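Phenolpthiocerol synthesis type-I polyketide synthase ppsA (Mycobacterium bovis, PDB 7AKC) probably extends long-chain acyl starters with malonyl-type units toward phthiocerol and phenolphthiocerol lipids, the acyltransferase domain being the part described here. Local coordinates at residues 109-114 against 266-271; 219-224 against 262-267; 243-248 against 257-262. All blocks are in the same frame, centred on the assembly; numbering follows the deposited sequence.

In the fold
The three contacts all belong to the acyltransferase domain and illustrate how one returning stretch, 257-271, can tie together earlier parts of a fold. Contact 3 is nested within the loop closed by contact 2, and contact 1 spans both. Contacts 2 and 3 share T262 on helix 257-265, while contacts 1 and 2 share N266 and P267 before helix 270-278. Centres lie about 9 Å apart for contacts 1 and 3 and for contacts 2 and 3, and about 14 Å for contacts 1 and 2. N263 and N266 hydrogen-bond to T245, tying 262-267 to loop 243-248. G110 O and T244 OG1 link that loop to the probable nucleophile elbow, strands 107-110 and 240-242 being neighbours in the parallel sheet.

Contact 1: 109-114 against 266-271; sequences IGHSMG and NPVHFQ
H111 and F270 meet in a T-shaped (edge-to-face) pair beside what is very probably the nucleophile elbow of the domain, the GxSxG turn at the end of strand 107-110. The imidazole presents its edge, and CD2 lies 3.6 Å above the F270 ring plane, offset toward the rim. The two ring centroids are 5.1 Å apart and the planes stand at 84°. CG anti to the backbone N (chi1 170°) starts the H111 ring off toward F270.

V268 fills the adjoining position through both its methyls. CG1 lies over a face of the H111 ring and comes within 3.5 Å of S112 N, whereas CG2 rests against S112 CB at 3.7 Å. A looser contact is that of I109 CG2, 4.3 Å from F270 CE1. No hydrogen bond crosses between the two segments, which meet by van der Waals and aromatic contacts.

One step farther out is the turn itself. S112 has a positive phi of 53°, the strained conformation expected of a nucleophile elbow, and the turn is closed by a backbone bond of 2.8 Å from G114 N to H111 O. V268 is hydrogen-bonded through its backbone to G173 and Y175 of strand 171-177, and I174 touches the side chains of H111 and V268.

In acyltransferases of this family such a serine works with a histidine, and the present geometry is consistent with that pairing. S112 OG is hydrogen-bonded to H214 NE2, while H214 ND1 is bonded to N266 O.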
# COMPACT_ATOMS: atom_id res chain seq x y z
N ILE A 109 -0.42 2.98 9.10
CA ILE A 109 0.36 2.98 7.87
C ILE A 109 -0.50 2.29 6.84
O ILE A 109 -0.98 1.20 7.06
CB ILE A 109 1.72 2.27 8.05
CG1 ILE A 109 2.61 3.03 9.06
CG2 ILE A 109 2.40 2.14 6.71
CD1 ILE A 109 3.94 2.35 9.41
N GLY A 110 -0.72 2.97 5.74
CA GLY A 110 -1.49 2.42 4.63
C GLY A 110 -0.53 2.11 3.49
O GLY A 110 0.28 2.96 3.11
N HIS A 111 -0.63 0.91 2.93
CA HIS A 111 0.16 0.38 1.83
C HIS A 111 -0.67 0.50 0.55
O HIS A 111 -1.80 0.01 0.48
CB HIS A 111 0.46 -1.08 2.15
CG HIS A 111 1.06 -1.91 1.06
ND1 HIS A 111 0.26 -2.47 0.06
CD2 HIS A 111 2.32 -2.37 0.92
CE1 HIS A 111 1.08 -3.20 -0.68
NE2 HIS A 111 2.33 -3.16 -0.21
N SER A 112 -0.11 1.18 -0.48
CA SER A 112 -0.76 1.35 -1.76
C SER A 112 -2.20 1.92 -1.61
O SER A 112 -2.40 2.88 -0.86
CB SER A 112 -0.68 0.02 -2.55
OG SER A 112 -1.34 0.09 -3.81
N MET A 113 -3.21 1.30 -2.21
CA MET A 113 -4.60 1.73 -2.10
C MET A 113 -5.12 1.74 -0.64
O MET A 113 -6.10 2.41 -0.35
CB MET A 113 -5.48 0.88 -3.03
CG MET A 113 -4.94 0.74 -4.44
SD MET A 113 -5.14 2.24 -5.44
CE MET A 113 -3.44 3.00 -5.27
N GLY A 114 -4.41 1.08 0.27
CA GLY A 114 -4.74 1.01 1.68
C GLY A 114 -4.56 2.32 2.44
O GLY A 114 -5.04 2.45 3.57
N ASN A 266 2.89 7.24 -7.59
CA ASN A 266 4.20 7.08 -6.96
C ASN A 266 4.45 5.67 -6.49
O ASN A 266 3.50 4.95 -6.15
CB ASN A 266 4.29 8.00 -5.73
CG ASN A 266 4.69 9.41 -6.03
OD1 ASN A 266 4.73 9.85 -7.18
ND2 ASN A 266 4.92 10.18 -4.97
N PRO A 267 5.73 5.27 -6.37
CA PRO A 267 6.02 4.01 -5.69
C PRO A 267 5.46 4.03 -4.24
O PRO A 267 5.17 5.10 -3.67
CB PRO A 267 7.56 3.97 -5.60
CG PRO A 267 8.05 5.08 -6.37
CD PRO A 267 6.94 6.02 -6.71
N VAL A 268 5.28 2.85 -3.68
CA VAL A 268 4.75 2.70 -2.30
C VAL A 268 5.97 2.53 -1.38
O VAL A 268 6.68 1.50 -1.48
CB VAL A 268 3.87 1.45 -2.22
CG1 VAL A 268 3.41 1.24 -0.77
CG2 VAL A 268 2.69 1.53 -3.19
N HIS A 269 6.24 3.53 -0.54
CA HIS A 269 7.42 3.56 0.33
C HIS A 269 7.15 2.80 1.62
O HIS A 269 7.15 3.37 2.71
CB HIS A 269 7.88 5.04 0.56
CG HIS A 269 8.23 5.74 -0.73
ND1 HIS A 269 7.26 6.35 -1.52
CD2 HIS A 269 9.42 5.78 -1.39
CE1 HIS A 269 7.90 6.79 -2.60
NE2 HIS A 269 9.21 6.51 -2.55
N PHE A 270 6.77 1.52 1.50
CA PHE A 270 6.33 0.71 2.64
C PHE A 270 7.45 0.40 3.58
O PHE A 270 7.33 0.67 4.79
CB PHE A 270 5.67 -0.57 2.11
CG PHE A 270 5.06 -1.40 3.22
CD1 PHE A 270 3.98 -0.92 3.95
CD2 PHE A 270 5.57 -2.65 3.53
CE1 PHE A 270 3.41 -1.68 4.97
CE2 PHE A 270 5.05 -3.38 4.60
CZ PHE A 270 3.96 -2.90 5.31
N GLN A 271 8.58 -0.15 3.06
CA GLN A 271 9.73 -0.41 3.94
C GLN A 271 10.15 0.86 4.76
O GLN A 271 10.40 0.79 5.95
CB GLN A 271 10.89 -0.85 3.05
CG GLN A 271 12.19 -0.97 3.84
CD GLN A 271 13.35 -1.26 2.95
OE1 GLN A 271 13.23 -1.89 1.90
NE2 GLN A 271 14.53 -0.79 3.36

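Contact 2: 219-224 against 262-267; sequences DALQPA and TNMRNP
R265 reaches D219 through a salt bridge at the partly open side of this helix-to-turn contact. NE gives its hydrogen to D219 OD1 over 2.9 Å at a bent 132°, approaching from the syn side and 27° out of the carboxylate plane. The oxygen nevertheless lies almost within the guanidinium plane. A water completes the bridge at the solvent side, donating to D219 OD2 at 2.6 Å and accepting from R265 NH2, so each group is held by two of its atoms.

Tight van der Waals packing lies next to this charged pair. The extended chain of Q222 brings NE2 to within 3.4 Å of R265 CB, and its amide is fixed there by a hydrogen bond to A261 O on helix 257-265. The deeper, apolar side is less close: L221 CD1 and M264 CE touch at 4.2 Å, their side chains crossing at about a right angle.

The contact thus joins the 3-10 segment at 219-220 and the residues of helix 222-228 that follow to helix 257-265. M141 of helix 127-141 packs against both L221 and M264, while R265 also lies against P216 of a loop and T171 of strand 171-177.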
# COMPACT_ATOMS: atom_id res chain seq x y z
N ASP A 219 -0.46 7.89 -14.95
CA ASP A 219 -0.26 9.33 -15.24
C ASP A 219 -1.53 9.91 -15.87
O ASP A 219 -1.96 10.98 -15.46
CB ASP A 219 0.87 9.56 -16.23
CG ASP A 219 2.25 9.21 -15.73
OD1 ASP A 219 2.41 9.11 -14.51
OD2 ASP A 219 3.15 9.06 -16.56
N ALA A 220 -2.11 9.17 -16.81
CA ALA A 220 -3.29 9.68 -17.55
C ALA A 220 -4.54 9.84 -16.68
O ALA A 220 -5.42 10.54 -17.11
CB ALA A 220 -3.55 8.81 -18.75
N LEU A 221 -4.59 9.20 -15.51
CA LEU A 221 -5.77 9.27 -14.61
C LEU A 221 -5.62 10.39 -13.58
O LEU A 221 -6.60 10.67 -12.89
CB LEU A 221 -5.95 7.93 -13.90
CG LEU A 221 -5.90 6.67 -14.76
CD1 LEU A 221 -6.08 5.44 -13.90
CD2 LEU A 221 -6.96 6.71 -15.84
N GLN A 222 -4.44 10.99 -13.48
CA GLN A 222 -4.20 12.01 -12.43
C GLN A 222 -5.04 13.28 -12.70
O GLN A 222 -5.59 13.76 -11.73
CB GLN A 222 -2.71 12.30 -12.27
CG GLN A 222 -1.89 11.12 -11.78
CD GLN A 222 -0.45 11.52 -11.65
OE1 GLN A 222 0.17 11.99 -12.59
NE2 GLN A 222 0.10 11.34 -10.46
N PRO A 223 -5.18 13.83 -13.94
CA PRO A 223 -6.04 15.03 -14.08
C PRO A 223 -7.46 14.78 -13.62
O PRO A 223 -8.04 15.64 -12.95
CB PRO A 223 -5.96 15.34 -15.58
CG PRO A 223 -4.64 14.77 -16.01
CD PRO A 223 -4.57 13.47 -15.23
N ALA A 224 -8.03 13.61 -13.95
CA ALA A 224 -9.39 13.23 -13.55
C ALA A 224 -9.49 13.17 -12.03
O ALA A 224 -10.43 13.72 -11.45
N THR A 262 -1.33 11.66 -6.60
CA THR A 262 0.09 11.35 -6.48
C THR A 262 0.32 9.95 -5.96
O THR A 262 1.18 9.22 -6.46
CB THR A 262 0.76 12.41 -5.61
OG1 THR A 262 0.73 13.66 -6.28
CG2 THR A 262 2.20 12.04 -5.23
N ASN A 263 -0.46 9.56 -4.94
CA ASN A 263 -0.36 8.26 -4.27
C ASN A 263 -0.56 7.08 -5.23
O ASN A 263 0.16 6.07 -5.14
CB ASN A 263 -1.34 8.19 -3.08
CG ASN A 263 -1.57 6.80 -2.58
OD1 ASN A 263 -2.49 6.11 -3.05
ND2 ASN A 263 -0.70 6.33 -1.70
N MET A 264 -1.49 7.23 -6.16
CA MET A 264 -1.79 6.13 -7.13
C MET A 264 -0.64 5.93 -8.13
O MET A 264 -0.54 4.83 -8.65
CB MET A 264 -3.11 6.41 -7.86
CG MET A 264 -3.01 7.46 -8.93
SD MET A 264 -4.64 7.90 -9.57
CE MET A 264 -5.32 6.28 -9.87
N ARG A 265 0.18 6.95 -8.38
CA ARG A 265 1.28 6.85 -9.39
C ARG A 265 2.61 6.56 -8.70
O ARG A 265 3.36 5.73 -9.22
CB ARG A 265 1.39 8.17 -10.16
CG ARG A 265 2.63 8.32 -11.02
CD ARG A 265 2.73 7.22 -12.05
NE ARG A 265 3.95 7.34 -12.82
CZ ARG A 265 5.09 6.75 -12.52
NH1 ARG A 265 5.19 5.97 -11.46
NH2 ARG A 265 6.14 6.93 -13.30
N ASN A 266 2.89 7.24 -7.59
CA ASN A 266 4.20 7.08 -6.96
C ASN A 266 4.45 5.67 -6.49
O ASN A 266 3.50 4.95 -6.15
CB ASN A 266 4.29 8.00 -5.73
CG ASN A 266 4.69 9.41 -6.03
OD1 ASN A 266 4.73 9.85 -7.18
ND2 ASN A 266 4.92 10.18 -4.97
N PRO A 267 5.73 5.27 -6.37
CA PRO A 267 6.02 4.01 -5.69
C PRO A 267 5.46 4.03 -4.24
O PRO A 267 5.17 5.10 -3.67
CB PRO A 267 7.56 3.97 -5.60
CG PRO A 267 8.05 5.08 -6.37
CD PRO A 267 6.94 6.02 -6.71
O HOH W 1 5.53 8.49 -15.69

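Contact 3: 243-248 against 257-262; sequences STTYAD and AEHWAT
Y246 meets the rim of the H259 imidazole with its own rim, its CE2 lying 3.5 Å from ND1 in a pair whose planes are inclined at 51°. A hydrogen bond of 3.0 Å joins Y246 OH to H259 ND1, and either atom could be the donor. The tyrosine belongs to the loop after strand 240-242, an edge strand of the parallel sheet, and the histidine to helix 257-265, so the pair fastens the loop against the helix that follows it.

S243 OG makes an ST turn, accepting from T245 N in a nearly straight bond (162°). S243 OG and T245 OG1 both lie near H259 CE1, each at 3.5 Å, the serine oxygen near the ring plane and the threonine oxygen oblique to it. E115 draws this polar group together: its OE1 is hydrogen-bonded to S243 OG, T245 OG1 and H259 NE2. Both imidazole nitrogens are therefore engaged, which fixes the rotation of the ring, and the nearby carboxylate would be expected to make the imidazole more basic. H259 CD2 sits over the face of W260, offset toward the rim.

Methyl contacts complete the interface. T245 CG2 is placed anti to the backbone N, centred over one face of the Y246 ring, and also meets T262 CG2 at 3.7 Å. T262 CG2 in turn lies 4.0 Å from Y246 CE1. On the outer side, a water bonds to Y246 OH at 2.9 Å and donates weakly to T262 OG1. That hydroxyl gives its own hydrogen to E258 O, 2.9 Å away, reaching the carbonyl from the face opposite to T262 N.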
# COMPACT_ATOMS: atom_id res chain seq x y z
N SER A 243 2.67 8.34 5.87
CA SER A 243 2.29 8.06 4.48
C SER A 243 3.36 7.22 3.80
O SER A 243 4.55 7.39 4.05
CB SER A 243 2.15 9.38 3.73
OG SER A 243 1.79 9.18 2.37
N THR A 244 2.95 6.37 2.88
CA THR A 244 3.87 5.61 2.04
C THR A 244 3.96 6.26 0.64
O THR A 244 4.62 5.71 -0.27
CB THR A 244 3.38 4.16 1.93
OG1 THR A 244 2.03 4.10 1.39
CG2 THR A 244 3.49 3.39 3.28
N THR A 245 3.35 7.42 0.44
CA THR A 245 3.32 8.09 -0.84
C THR A 245 4.63 8.75 -1.27
O THR A 245 4.98 8.71 -2.48
CB THR A 245 2.18 9.11 -0.84
OG1 THR A 245 0.94 8.39 -0.73
CG2 THR A 245 2.17 9.98 -2.11
N TYR A 246 5.31 9.37 -0.31
CA TYR A 246 6.52 10.17 -0.62
C TYR A 246 7.81 9.54 -0.10
O TYR A 246 7.82 8.93 0.97
CB TYR A 246 6.36 11.57 -0.03
CG TYR A 246 5.05 12.24 -0.34
CD1 TYR A 246 4.87 12.92 -1.54
CD2 TYR A 246 3.99 12.19 0.55
CE1 TYR A 246 3.67 13.54 -1.84
CE2 TYR A 246 2.78 12.80 0.25
CZ TYR A 246 2.62 13.48 -0.94
OH TYR A 246 1.44 14.08 -1.25
N ALA A 247 8.89 9.74 -0.85
CA ALA A 247 10.20 9.27 -0.41
C ALA A 247 10.63 10.03 0.86
O ALA A 247 11.34 9.47 1.68
CB ALA A 247 11.26 9.48 -1.50
N ASP A 248 10.23 11.29 0.96
CA ASP A 248 10.55 12.11 2.16
C ASP A 248 9.41 11.93 3.15
O ASP A 248 8.32 12.40 2.87
CB ASP A 248 10.81 13.57 1.79
CG ASP A 248 11.14 14.49 2.97
OD1 ASP A 248 11.37 13.97 4.07
OD2 ASP A 248 11.17 15.71 2.76
N ALA A 257 -7.05 15.89 -3.00
CA ALA A 257 -7.08 15.37 -4.38
C ALA A 257 -5.68 15.15 -4.95
O ALA A 257 -5.43 14.09 -5.53
CB ALA A 257 -7.88 16.31 -5.28
N GLU A 258 -4.77 16.13 -4.76
CA GLU A 258 -3.39 16.06 -5.23
C GLU A 258 -2.68 14.88 -4.57
O GLU A 258 -2.01 14.12 -5.29
CB GLU A 258 -2.63 17.38 -4.99
CG GLU A 258 -1.26 17.39 -5.66
CD GLU A 258 -1.26 17.14 -7.16
OE1 GLU A 258 -1.55 18.09 -7.92
OE2 GLU A 258 -0.97 15.99 -7.58
N HIS A 259 -2.87 14.69 -3.25
CA HIS A 259 -2.31 13.55 -2.54
C HIS A 259 -2.80 12.22 -3.14
O HIS A 259 -1.97 11.34 -3.36
CB HIS A 259 -2.65 13.58 -1.04
CG HIS A 259 -2.02 12.43 -0.30
ND1 HIS A 259 -0.68 12.45 0.05
CD2 HIS A 259 -2.54 11.24 0.06
CE1 HIS A 259 -0.44 11.29 0.64
NE2 HIS A 259 -1.54 10.53 0.67
N TRP A 260 -4.12 12.04 -3.39
CA TRP A 260 -4.61 10.76 -3.94
C TRP A 260 -4.18 10.52 -5.39
O TRP A 260 -3.82 9.39 -5.74
CB TRP A 260 -6.13 10.62 -3.73
CG TRP A 260 -6.49 10.72 -2.27
CD1 TRP A 260 -7.21 11.72 -1.67
CD2 TRP A 260 -6.00 9.88 -1.21
NE1 TRP A 260 -7.22 11.53 -0.30
CE2 TRP A 260 -6.48 10.42 0.00
CE3 TRP A 260 -5.15 8.76 -1.17
CZ2 TRP A 260 -6.14 9.86 1.24
CZ3 TRP A 260 -4.86 8.19 0.05
CH2 TRP A 260 -5.34 8.75 1.24
N ALA A 261 -4.10 11.60 -6.21
CA ALA A 261 -3.58 11.49 -7.59
C ALA A 261 -2.09 11.10 -7.56
O ALA A 261 -1.65 10.28 -8.37
CB ALA A 261 -3.74 12.82 -8.31
N THR A 262 -1.33 11.66 -6.60
CA THR A 262 0.09 11.35 -6.48
C THR A 262 0.32 9.95 -5.96
O THR A 262 1.18 9.22 -6.46
CB THR A 262 0.76 12.41 -5.61
OG1 THR A 262 0.73 13.66 -6.28
CG2 THR A 262 2.20 12.04 -5.23
O HOH W 2 1.24 15.75 -3.63